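Local coordinates for protein putative hyaluronoglucosaminidase (Clostridium perfringens, PDB 6PWI) that probably removes terminal N-acetylhexosamine units from glycans as a family 84 glycoside hydrolase, of which this chain includes the catalytic barrel, at residues K250-I255 / V290-V295; N306-M311 / I351-E356; V324-F329 / T357-W362; Q386-L391 / G420-P425. All blocks are in the same frame, centred on the assembly; numbering follows the deposited sequence.

In the fold
Contacts 1, 3 and 4 are pairs of neighbouring strands in one closed, eight-stranded parallel barrel: 250-255 with 293-296, 328-330 with 359-362, and 387-391 with 418-423. Backbone bonds join contact 1 to contact 3 and contact 3 to contact 4, whose centres lie about 10 Å and about 12 Å apart; contacts 1 and 4 do not touch. Contact 2, its centre about 11 Å from that of contact 3, packs helix 304-321 against the loop leading into strand 359-362. Its segments alternate with those of contact 3 along the chain, whereas contacts 1, 3 and 4 follow in series. These three form part of the barrel wall and contact 2 packs on its outside; Asp299, the predicted proton donor, belongs to the same domain.

Contact 1: residues K250-I255 / V290-V295; sequences KFIWTI and VRQFGV
Trp253 swings its ring carbon CG trans to the backbone N (chi1 -169°), while Phe293 turns CG trans to its own carbonyl carbon (chi1 -64°), and the two rings meet rim to rim, Trp253 CE3 4.0 Å from Phe293 CD1. They lie on the outer face of a TIM barrel, where strand 250-255 and strand 293-296 run parallel in a beta-alpha-beta unit. Large aromatics suit this face because helix 268-286, the crossover, packs over it: Phe282 stacks on Phe293 and touches Trp253. Val290 fills the angle beside them, setting CG1 against one face of the Phe293 ring and 3.9 Å from Trp253 CB.

On the inner face, Gly294 has no side chain, which lets Thr254 CG2 settle 3.7 Å from Gly294 CA. Gln292 runs extended alongside Ile252, and its NE2 reaches the carbonyl of Glu326, just ahead of strand 328-330. The backbones are joined by Gly294 N to Trp253 O at 2.8 Å and Ile255 N to Gly294 O at 3.0 Å, with Trp253 N to Gln292 O longer at 3.3 Å. Ahead of the paired region, one water bridges strand and loop, donating to Phe251 O and accepting from Arg291 N.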
# COMPACT_ATOMS: atom_id res chain seq x y z
N LYS A 250 6.64 -10.80 0.04
CA LYS A 250 6.60 -12.07 0.74
C LYS A 250 5.36 -12.17 1.63
O LYS A 250 4.93 -11.18 2.21
CB LYS A 250 7.78 -12.25 1.70
CG LYS A 250 9.17 -12.03 1.13
CD LYS A 250 10.29 -12.18 2.18
CE LYS A 250 10.23 -11.20 3.34
NZ LYS A 250 10.56 -9.81 2.94
N PHE A 251 4.85 -13.40 1.75
CA PHE A 251 3.83 -13.76 2.72
C PHE A 251 4.49 -13.95 4.08
O PHE A 251 5.29 -14.88 4.26
CB PHE A 251 3.16 -15.06 2.26
CG PHE A 251 1.96 -15.50 3.06
CD1 PHE A 251 0.67 -15.25 2.59
CD2 PHE A 251 2.11 -16.18 4.26
CE1 PHE A 251 -0.44 -15.67 3.31
CE2 PHE A 251 1.00 -16.59 4.98
CZ PHE A 251 -0.27 -16.34 4.50
N ILE A 252 4.15 -13.08 5.04
CA ILE A 252 4.66 -13.19 6.40
C ILE A 252 3.55 -13.68 7.32
O ILE A 252 2.51 -13.03 7.47
CB ILE A 252 5.24 -11.84 6.87
CG1 ILE A 252 6.41 -11.40 5.98
CG2 ILE A 252 5.63 -11.91 8.34
CD1 ILE A 252 6.59 -9.91 5.89
N TRP A 253 3.77 -14.85 7.93
CA TRP A 253 2.75 -15.46 8.76
C TRP A 253 2.92 -14.95 10.19
O TRP A 253 4.03 -14.63 10.58
CB TRP A 253 2.83 -17.00 8.68
CG TRP A 253 1.64 -17.67 9.30
CD1 TRP A 253 0.38 -17.79 8.76
CD2 TRP A 253 1.58 -18.30 10.59
NE1 TRP A 253 -0.44 -18.44 9.63
CE2 TRP A 253 0.26 -18.77 10.76
CE3 TRP A 253 2.52 -18.51 11.61
CZ2 TRP A 253 -0.14 -19.45 11.91
CZ3 TRP A 253 2.12 -19.18 12.75
CH2 TRP A 253 0.80 -19.64 12.90
N THR A 254 1.82 -14.86 10.95
CA THR A 254 1.87 -14.31 12.31
C THR A 254 1.12 -15.20 13.30
O THR A 254 0.28 -16.01 12.89
CB THR A 254 1.30 -12.88 12.37
OG1 THR A 254 -0.05 -12.89 11.90
CG2 THR A 254 2.12 -11.88 11.59
N ILE A 255 1.40 -15.00 14.59
CA ILE A 255 0.83 -15.82 15.66
C ILE A 255 0.57 -14.95 16.90
O ILE A 255 1.33 -14.03 17.18
CB ILE A 255 1.75 -17.02 15.97
CG1 ILE A 255 1.12 -17.98 16.98
CG2 ILE A 255 3.14 -16.57 16.39
CD1 ILE A 255 1.76 -19.35 16.99
N VAL A 290 6.84 -20.36 3.73
CA VAL A 290 6.93 -19.17 4.57
C VAL A 290 8.35 -19.04 5.12
O VAL A 290 8.90 -19.99 5.66
CB VAL A 290 5.89 -19.19 5.71
CG1 VAL A 290 6.03 -17.96 6.60
CG2 VAL A 290 4.47 -19.31 5.18
N ARG A 291 8.93 -17.83 5.00
CA ARG A 291 10.32 -17.61 5.37
C ARG A 291 10.47 -16.37 6.26
O ARG A 291 11.59 -15.90 6.48
CB ARG A 291 11.19 -17.52 4.10
CG ARG A 291 11.39 -18.85 3.38
CD ARG A 291 12.23 -19.85 4.16
NE ARG A 291 12.38 -21.14 3.49
CZ ARG A 291 11.45 -22.10 3.42
NH1 ARG A 291 11.72 -23.22 2.78
NH2 ARG A 291 10.26 -21.95 3.97
N GLN A 292 9.35 -15.86 6.78
CA GLN A 292 9.35 -14.74 7.72
C GLN A 292 8.09 -14.80 8.58
O GLN A 292 7.02 -15.14 8.09
CB GLN A 292 9.49 -13.40 7.01
CG GLN A 292 9.91 -12.27 7.95
CD GLN A 292 10.29 -10.97 7.28
OE1 GLN A 292 10.03 -10.74 6.10
NE2 GLN A 292 10.92 -10.10 8.06
N PHE A 293 8.24 -14.46 9.86
CA PHE A 293 7.19 -14.66 10.84
C PHE A 293 7.02 -13.43 11.72
O PHE A 293 7.99 -12.72 12.00
CB PHE A 293 7.51 -15.90 11.68
CG PHE A 293 7.53 -17.19 10.90
CD1 PHE A 293 6.37 -17.91 10.68
CD2 PHE A 293 8.72 -17.69 10.38
CE1 PHE A 293 6.38 -19.09 9.96
CE2 PHE A 293 8.74 -18.87 9.65
CZ PHE A 293 7.57 -19.57 9.44
N GLY A 294 5.78 -13.19 12.17
CA GLY A 294 5.46 -12.16 13.14
C GLY A 294 4.88 -12.77 14.42
O GLY A 294 4.16 -13.76 14.36
N VAL A 295 5.22 -12.17 15.56
CA VAL A 295 4.67 -12.57 16.85
C VAL A 295 3.90 -11.37 17.42
O VAL A 295 4.47 -10.30 17.60
CB VAL A 295 5.78 -13.04 17.81
CG1 VAL A 295 5.25 -13.27 19.22
CG2 VAL A 295 6.46 -14.30 17.30
O HOH W 1 7.97 -15.75 3.57

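Contact 2: residues N306-M311 / I351-E356; sequences NQVKLM and IGTMPE
Val308 stands across Thr353 at about a right angle, so that its forked tip meets a type I beta turn, Ile351 to Met354, in the loop between helix 346-351 and strand 359-362 of the TIM barrel. Both branches share the work: CG1 lies 3.9 Å from Met354 CA, and CG2 lies 4.1 Å from Thr353 OG1. A short, branched, rigid side chain suits a place where helix 304-321 and the turn come close, its two methyls spreading over the turn. The hydroxyl of Thr353 is turned back to the carbonyl of Thr350, so it meets Val308 without spending its polarity there.

One helical turn further on, Met311 slants across Met354, its CG 4.0 Å from Met354 SD. Met354 holds its CG between the backbone N and the carbonyl carbon (chi1 72°), which carries the thioether chain, extended at chi2 and bent only at its end, in toward the helix. The flexible methionines, together with Ile351 and Gln307, fit round Phe329 on the outside of the barrel wall, and Gln307 OE1, bonded to the hydroxyl of Tyr347, has the Ile351 methyl CD1 packed 3.8 Å from it.

Beyond the turn, Pro355 lays its ring near the helix, while Arg385 binds the carbonyls of Gly352, Met354 and Pro355. Within the turn itself, Met354 N donates to Ile351 O at 3.2 Å.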
# COMPACT_ATOMS: atom_id res chain seq x y z
N ASN A 306 8.40 -12.98 29.95
CA ASN A 306 8.06 -14.22 29.28
C ASN A 306 8.12 -14.04 27.77
O ASN A 306 8.63 -14.90 27.06
CB ASN A 306 6.74 -14.78 29.81
CG ASN A 306 6.86 -15.28 31.23
OD1 ASN A 306 7.97 -15.59 31.70
ND2 ASN A 306 5.75 -15.37 31.93
N GLN A 307 7.60 -12.89 27.30
CA GLN A 307 7.57 -12.57 25.89
C GLN A 307 8.99 -12.57 25.34
O GLN A 307 9.23 -13.09 24.25
CB GLN A 307 6.82 -11.25 25.66
CG GLN A 307 5.32 -11.38 25.90
CD GLN A 307 4.62 -10.05 26.11
OE1 GLN A 307 4.96 -9.05 25.49
NE2 GLN A 307 3.63 -10.05 26.98
N VAL A 308 9.94 -12.04 26.12
CA VAL A 308 11.34 -12.02 25.74
C VAL A 308 11.88 -13.46 25.69
O VAL A 308 12.54 -13.84 24.72
CB VAL A 308 12.18 -11.13 26.68
CG1 VAL A 308 13.66 -11.17 26.34
CG2 VAL A 308 11.67 -9.70 26.66
N LYS A 309 11.60 -14.24 26.74
CA LYS A 309 12.01 -15.63 26.82
C LYS A 309 11.68 -16.35 25.51
O LYS A 309 12.56 -16.93 24.89
CB LYS A 309 11.38 -16.30 28.05
CG LYS A 309 11.79 -17.73 28.35
CD LYS A 309 11.43 -18.11 29.79
CE LYS A 309 11.20 -19.59 30.02
NZ LYS A 309 12.37 -20.40 29.60
N LEU A 310 10.41 -16.25 25.08
CA LEU A 310 9.97 -16.94 23.88
C LEU A 310 10.79 -16.49 22.67
O LEU A 310 11.26 -17.32 21.90
CB LEU A 310 8.47 -16.71 23.66
CG LEU A 310 7.93 -17.27 22.34
CD1 LEU A 310 8.04 -18.78 22.29
CD2 LEU A 310 6.49 -16.84 22.11
N MET A 311 10.96 -15.16 22.52
CA MET A 311 11.59 -14.61 21.33
C MET A 311 13.05 -15.04 21.27
O MET A 311 13.61 -15.17 20.18
CB MET A 311 11.48 -13.08 21.29
CG MET A 311 10.05 -12.55 21.11
SD MET A 311 9.08 -13.32 19.77
CE MET A 311 10.01 -12.84 18.32
N ILE A 351 10.98 -5.32 26.70
CA ILE A 351 10.79 -5.71 25.31
C ILE A 351 12.05 -5.41 24.52
O ILE A 351 12.45 -6.18 23.65
CB ILE A 351 9.52 -5.02 24.75
CG1 ILE A 351 8.25 -5.69 25.27
CG2 ILE A 351 9.51 -4.91 23.24
CD1 ILE A 351 8.31 -7.21 25.32
N GLY A 352 12.71 -4.30 24.87
CA GLY A 352 13.91 -3.86 24.18
C GLY A 352 15.13 -4.74 24.47
O GLY A 352 16.17 -4.57 23.83
N THR A 353 15.02 -5.66 25.43
CA THR A 353 16.12 -6.56 25.74
C THR A 353 16.03 -7.84 24.92
O THR A 353 16.92 -8.69 25.03
CB THR A 353 16.25 -6.88 27.24
OG1 THR A 353 15.17 -7.73 27.61
CG2 THR A 353 16.31 -5.65 28.11
N MET A 354 14.99 -8.00 24.10
CA MET A 354 14.92 -9.15 23.22
C MET A 354 15.95 -9.01 22.10
O MET A 354 16.50 -7.93 21.90
CB MET A 354 13.50 -9.38 22.68
CG MET A 354 13.04 -8.38 21.64
SD MET A 354 11.38 -8.82 21.03
CE MET A 354 10.42 -8.74 22.53
N PRO A 355 16.33 -10.11 21.38
CA PRO A 355 17.42 -10.06 20.41
C PRO A 355 17.31 -8.87 19.46
O PRO A 355 16.22 -8.53 19.01
CB PRO A 355 17.24 -11.37 19.63
CG PRO A 355 16.68 -12.31 20.66
CD PRO A 355 15.76 -11.46 21.51
N GLU A 356 18.47 -8.27 19.16
CA GLU A 356 18.64 -7.03 18.42
C GLU A 356 18.02 -7.10 17.02
O GLU A 356 17.70 -6.06 16.44
CB GLU A 356 20.13 -6.77 18.24
CG GLU A 356 20.74 -5.85 19.29
CD GLU A 356 22.08 -5.30 18.82
OE1 GLU A 356 23.07 -6.07 18.83
OE2 GLU A 356 22.13 -4.11 18.42

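Contact 3: residues V324-F329 / T357-W362; sequences VYEFIF and TIDIMW
Phe327, Asp359, Phe329 and Met361 are joined in turn by three backbone hydrogen bonds between two parallel strands of the TIM barrel. Asp359 N meets Phe327 O at 3.0 Å and almost straight (169° at the hydrogen), Phe329 N reaches Asp359 O at 2.8 Å, and Met361 N reaches Phe329 O at 2.9 Å. Branched residues fill the flanks: Ile358 CG2 sits 3.6 Å from Phe329 CB on the outer face, and Ile328 CG2 lies 3.9 Å from Met361 SD on the inner one, where the flexible chain of Met361, bent at chi3, lies against the isoleucine methyl.

Ahead of the paired part, a water accepts from Phe327 N and donates to Thr357 OG1, which in turn is bonded to Glu315 of helix 304-321. Here Glu326 holds CG between the backbone N and the carbonyl carbon (chi1 44°) and runs extended, bringing its carboxylate beside that of Asp359, the planes 26° apart and the chains at about a right angle.

The next shell holds this pair. Lys419 forms a salt bridge with Asp359 OD1, Gln178 NE2 donates to Glu326 OE1, and Trp179 NE1 makes a weak bond to Asp359 OD2. Glu326 OE1 also faces Thr357 O, a further acceptor. Acids so placed would repel if both were charged; the lysine and amide probably ease that, and one carboxylate may hold a proton more readily than in water.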
# COMPACT_ATOMS: atom_id res chain seq x y z
N VAL A 324 15.60 -17.89 7.08
CA VAL A 324 14.42 -17.20 7.58
C VAL A 324 14.79 -15.77 7.95
O VAL A 324 15.65 -15.54 8.80
CB VAL A 324 13.77 -17.97 8.76
CG1 VAL A 324 12.59 -17.22 9.36
CG2 VAL A 324 13.34 -19.36 8.34
N TYR A 325 14.13 -14.80 7.31
CA TYR A 325 14.32 -13.39 7.60
C TYR A 325 13.94 -13.12 9.05
O TYR A 325 13.36 -13.98 9.72
CB TYR A 325 13.53 -12.53 6.62
CG TYR A 325 13.96 -12.61 5.18
CD1 TYR A 325 15.09 -11.94 4.73
CD2 TYR A 325 13.22 -13.33 4.25
CE1 TYR A 325 15.48 -12.00 3.40
CE2 TYR A 325 13.59 -13.40 2.92
CZ TYR A 325 14.73 -12.73 2.49
OH TYR A 325 15.10 -12.79 1.18
N GLU A 326 14.26 -11.91 9.53
CA GLU A 326 14.14 -11.60 10.95
C GLU A 326 12.68 -11.46 11.36
O GLU A 326 11.83 -11.11 10.54
CB GLU A 326 15.01 -10.40 11.35
CG GLU A 326 14.94 -9.24 10.38
CD GLU A 326 16.02 -8.21 10.63
OE1 GLU A 326 15.68 -7.05 11.00
OE2 GLU A 326 17.21 -8.56 10.47
N PHE A 327 12.41 -11.76 12.64
CA PHE A 327 11.07 -11.72 13.20
C PHE A 327 10.57 -10.28 13.34
O PHE A 327 11.34 -9.34 13.55
CB PHE A 327 11.03 -12.37 14.58
CG PHE A 327 11.06 -13.88 14.59
CD1 PHE A 327 9.92 -14.62 14.30
CD2 PHE A 327 12.23 -14.56 14.92
CE1 PHE A 327 9.95 -16.01 14.33
CE2 PHE A 327 12.26 -15.95 14.94
CZ PHE A 327 11.12 -16.67 14.65
N ILE A 328 9.25 -10.16 13.22
CA ILE A 328 8.51 -8.95 13.50
C ILE A 328 7.79 -9.18 14.82
O ILE A 328 7.28 -10.27 15.05
CB ILE A 328 7.56 -8.69 12.32
CG1 ILE A 328 8.33 -8.09 11.15
CG2 ILE A 328 6.37 -7.84 12.72
CD1 ILE A 328 7.93 -8.63 9.80
N PHE A 329 7.78 -8.17 15.70
CA PHE A 329 7.12 -8.28 16.99
C PHE A 329 6.22 -7.06 17.21
O PHE A 329 6.65 -5.93 17.06
CB PHE A 329 8.15 -8.46 18.11
CG PHE A 329 7.59 -8.63 19.50
CD1 PHE A 329 7.29 -9.89 20.00
CD2 PHE A 329 7.36 -7.53 20.32
CE1 PHE A 329 6.76 -10.05 21.27
CE2 PHE A 329 6.82 -7.69 21.59
CZ PHE A 329 6.53 -8.95 22.07
N THR A 357 17.86 -8.31 16.48
CA THR A 357 17.46 -8.48 15.09
C THR A 357 15.95 -8.28 14.91
O THR A 357 15.48 -8.09 13.79
CB THR A 357 17.84 -9.87 14.57
OG1 THR A 357 17.25 -10.83 15.45
CG2 THR A 357 19.34 -10.07 14.46
N ILE A 358 15.19 -8.36 16.01
CA ILE A 358 13.74 -8.35 15.94
C ILE A 358 13.25 -6.93 15.70
O ILE A 358 13.69 -5.99 16.36
CB ILE A 358 13.13 -8.99 17.21
CG1 ILE A 358 13.53 -10.47 17.32
CG2 ILE A 358 11.62 -8.81 17.24
CD1 ILE A 358 13.33 -11.06 18.70
N ASP A 359 12.33 -6.79 14.74
CA ASP A 359 11.71 -5.52 14.39
C ASP A 359 10.41 -5.34 15.18
O ASP A 359 9.43 -6.03 14.94
CB ASP A 359 11.49 -5.43 12.88
CG ASP A 359 12.78 -5.72 12.13
OD1 ASP A 359 13.77 -5.00 12.40
OD2 ASP A 359 12.81 -6.69 11.34
N ILE A 360 10.44 -4.40 16.13
CA ILE A 360 9.30 -4.12 16.99
C ILE A 360 8.46 -3.01 16.36
O ILE A 360 9.00 -2.00 15.91
CB ILE A 360 9.79 -3.78 18.41
CG1 ILE A 360 10.50 -4.97 19.05
CG2 ILE A 360 8.64 -3.26 19.26
CD1 ILE A 360 11.52 -4.62 20.10
N MET A 361 7.14 -3.21 16.32
CA MET A 361 6.24 -2.32 15.61
C MET A 361 5.65 -1.28 16.56
O MET A 361 5.77 -1.40 17.78
CB MET A 361 5.11 -3.09 14.93
CG MET A 361 5.61 -4.13 13.96
SD MET A 361 4.35 -4.55 12.74
CE MET A 361 4.56 -3.20 11.58
N TRP A 362 5.00 -0.27 15.96
CA TRP A 362 4.58 0.95 16.63
C TRP A 362 3.58 1.64 15.72
O TRP A 362 3.79 1.68 14.51
CB TRP A 362 5.82 1.83 16.83
CG TRP A 362 5.67 3.04 17.70
CD1 TRP A 362 5.76 4.35 17.32
CD2 TRP A 362 5.48 3.05 19.13
NE1 TRP A 362 5.63 5.17 18.41
CE2 TRP A 362 5.45 4.40 19.53
CE3 TRP A 362 5.33 2.05 20.09
CZ2 TRP A 362 5.28 4.78 20.86
CZ3 TRP A 362 5.16 2.42 21.40
CH2 TRP A 362 5.14 3.76 21.78
O HOH W 2 14.80 -11.92 14.35

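Contact 4: residues Q386-L391 / G420-P425; sequences QAFMWL and GIVTNP
Met389 and Ile421 lie side by side and point the same way, with Met389 CG 3.6 Å from Ile421 CD1, and Leu391 adds its CB 4.0 Å from the same methyl. On this outer face Ile439 of helix 433-444 covers Ile421 and Leu391; long, aliphatic chains suit the seam between sheet and helix. The other face of the paired strands is as tightly packed: Phe388 presents its edge to the backbone, with Gly420 O and Ile421 N in the ring plane, while its CZ lies 3.6 Å from Val422 CG1. Gly420 takes backbone angles (phi 150°) that a residue with a CB could hardly adopt.

The backbones are firmly tied, from Met389 N to Gly420 O at 2.9 Å through to Asn424 N on Leu391 O at 2.9 Å, with Leu391 N 2.8 Å from Val422 O between them.

Looser packing begins at Trp390, which is partly exposed and stands beside a bound ethanediol. Its ring is turned 78° from the Asn424 amide, with NE1 3.5 Å from Asn424 CB. Neither bonds to the other: Trp390 NE1 and Asn424 ND2 both donate to Asn392 OD1. This is the C-terminal end of parallel strands, which in a TIM barrel forms the active-site mouth; the side chain of Asp299, the predicted proton donor, about 10 Å from that of Trp390, is consistent with that.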
# COMPACT_ATOMS: atom_id res chain seq x y z
N GLN A 386 15.17 1.54 16.63
CA GLN A 386 14.21 2.26 15.82
C GLN A 386 12.96 1.41 15.59
O GLN A 386 13.02 0.18 15.60
CB GLN A 386 14.86 2.68 14.51
CG GLN A 386 15.97 3.70 14.71
CD GLN A 386 16.48 4.20 13.39
OE1 GLN A 386 16.46 3.48 12.38
NE2 GLN A 386 16.92 5.44 13.38
N ALA A 387 11.83 2.10 15.36
CA ALA A 387 10.54 1.45 15.25
C ALA A 387 10.29 0.96 13.82
O ALA A 387 10.84 1.49 12.86
CB ALA A 387 9.45 2.41 15.68
N PHE A 388 9.44 -0.06 13.72
CA PHE A 388 8.81 -0.46 12.48
C PHE A 388 7.37 0.03 12.54
O PHE A 388 6.60 -0.40 13.40
CB PHE A 388 9.00 -1.97 12.29
CG PHE A 388 8.33 -2.62 11.10
CD1 PHE A 388 7.98 -1.88 9.97
CD2 PHE A 388 8.07 -3.98 11.09
CE1 PHE A 388 7.37 -2.48 8.87
CE2 PHE A 388 7.47 -4.59 9.99
CZ PHE A 388 7.12 -3.83 8.89
N MET A 389 7.02 0.96 11.64
CA MET A 389 5.76 1.69 11.72
C MET A 389 4.62 0.83 11.17
O MET A 389 4.71 0.32 10.05
CB MET A 389 5.87 2.99 10.92
CG MET A 389 4.54 3.67 10.66
SD MET A 389 4.05 4.64 12.09
CE MET A 389 2.61 5.50 11.45
N TRP A 390 3.57 0.68 11.98
CA TRP A 390 2.28 0.15 11.56
C TRP A 390 1.34 1.33 11.35
O TRP A 390 0.97 2.00 12.32
CB TRP A 390 1.77 -0.83 12.63
CG TRP A 390 0.36 -1.34 12.51
CD1 TRP A 390 -0.75 -0.67 12.05
CD2 TRP A 390 -0.12 -2.65 12.90
NE1 TRP A 390 -1.86 -1.47 12.11
CE2 TRP A 390 -1.50 -2.69 12.63
CE3 TRP A 390 0.50 -3.78 13.45
CZ2 TRP A 390 -2.28 -3.82 12.89
CZ3 TRP A 390 -0.27 -4.90 13.71
CH2 TRP A 390 -1.64 -4.91 13.44
N LEU A 391 0.99 1.61 10.09
CA LEU A 391 0.17 2.77 9.77
C LEU A 391 -1.30 2.37 9.67
O LEU A 391 -1.69 1.62 8.79
CB LEU A 391 0.66 3.40 8.46
CG LEU A 391 -0.11 4.65 8.04
CD1 LEU A 391 0.07 5.77 9.05
CD2 LEU A 391 0.31 5.12 6.66
N GLY A 420 10.94 1.19 8.59
CA GLY A 420 10.03 0.90 7.50
C GLY A 420 8.57 1.04 7.91
O GLY A 420 8.27 1.39 9.05
N ILE A 421 7.66 0.73 6.98
CA ILE A 421 6.26 1.04 7.20
C ILE A 421 5.38 0.01 6.50
O ILE A 421 5.69 -0.44 5.39
CB ILE A 421 5.97 2.50 6.76
CG1 ILE A 421 4.49 2.88 6.95
CG2 ILE A 421 6.46 2.77 5.35
CD1 ILE A 421 4.25 4.37 7.12
N VAL A 422 4.30 -0.39 7.17
CA VAL A 422 3.24 -1.15 6.53
C VAL A 422 1.92 -0.41 6.71
O VAL A 422 1.70 0.23 7.74
CB VAL A 422 3.15 -2.61 7.04
CG1 VAL A 422 4.37 -3.42 6.63
CG2 VAL A 422 2.91 -2.70 8.53
N THR A 423 1.05 -0.50 5.70
CA THR A 423 -0.29 0.07 5.75
C THR A 423 -1.30 -0.99 6.16
O THR A 423 -1.31 -2.10 5.63
CB THR A 423 -0.67 0.72 4.41
OG1 THR A 423 -2.08 0.94 4.44
CG2 THR A 423 -0.37 -0.13 3.20
N ASN A 424 -2.16 -0.65 7.12
CA ASN A 424 -3.28 -1.49 7.50
C ASN A 424 -4.50 -1.02 6.71
O ASN A 424 -5.09 0.01 7.04
CB ASN A 424 -3.48 -1.44 9.02
CG ASN A 424 -4.63 -2.29 9.53
OD1 ASN A 424 -4.95 -3.31 8.92
ND2 ASN A 424 -5.24 -1.89 10.63
N PRO A 425 -4.87 -1.68 5.59
CA PRO A 425 -5.86 -1.12 4.66
C PRO A 425 -7.30 -1.48 5.00
O PRO A 425 -7.57 -2.01 6.08
CB PRO A 425 -5.43 -1.73 3.31
CG PRO A 425 -4.19 -2.55 3.61
CD PRO A 425 -4.29 -2.92 5.07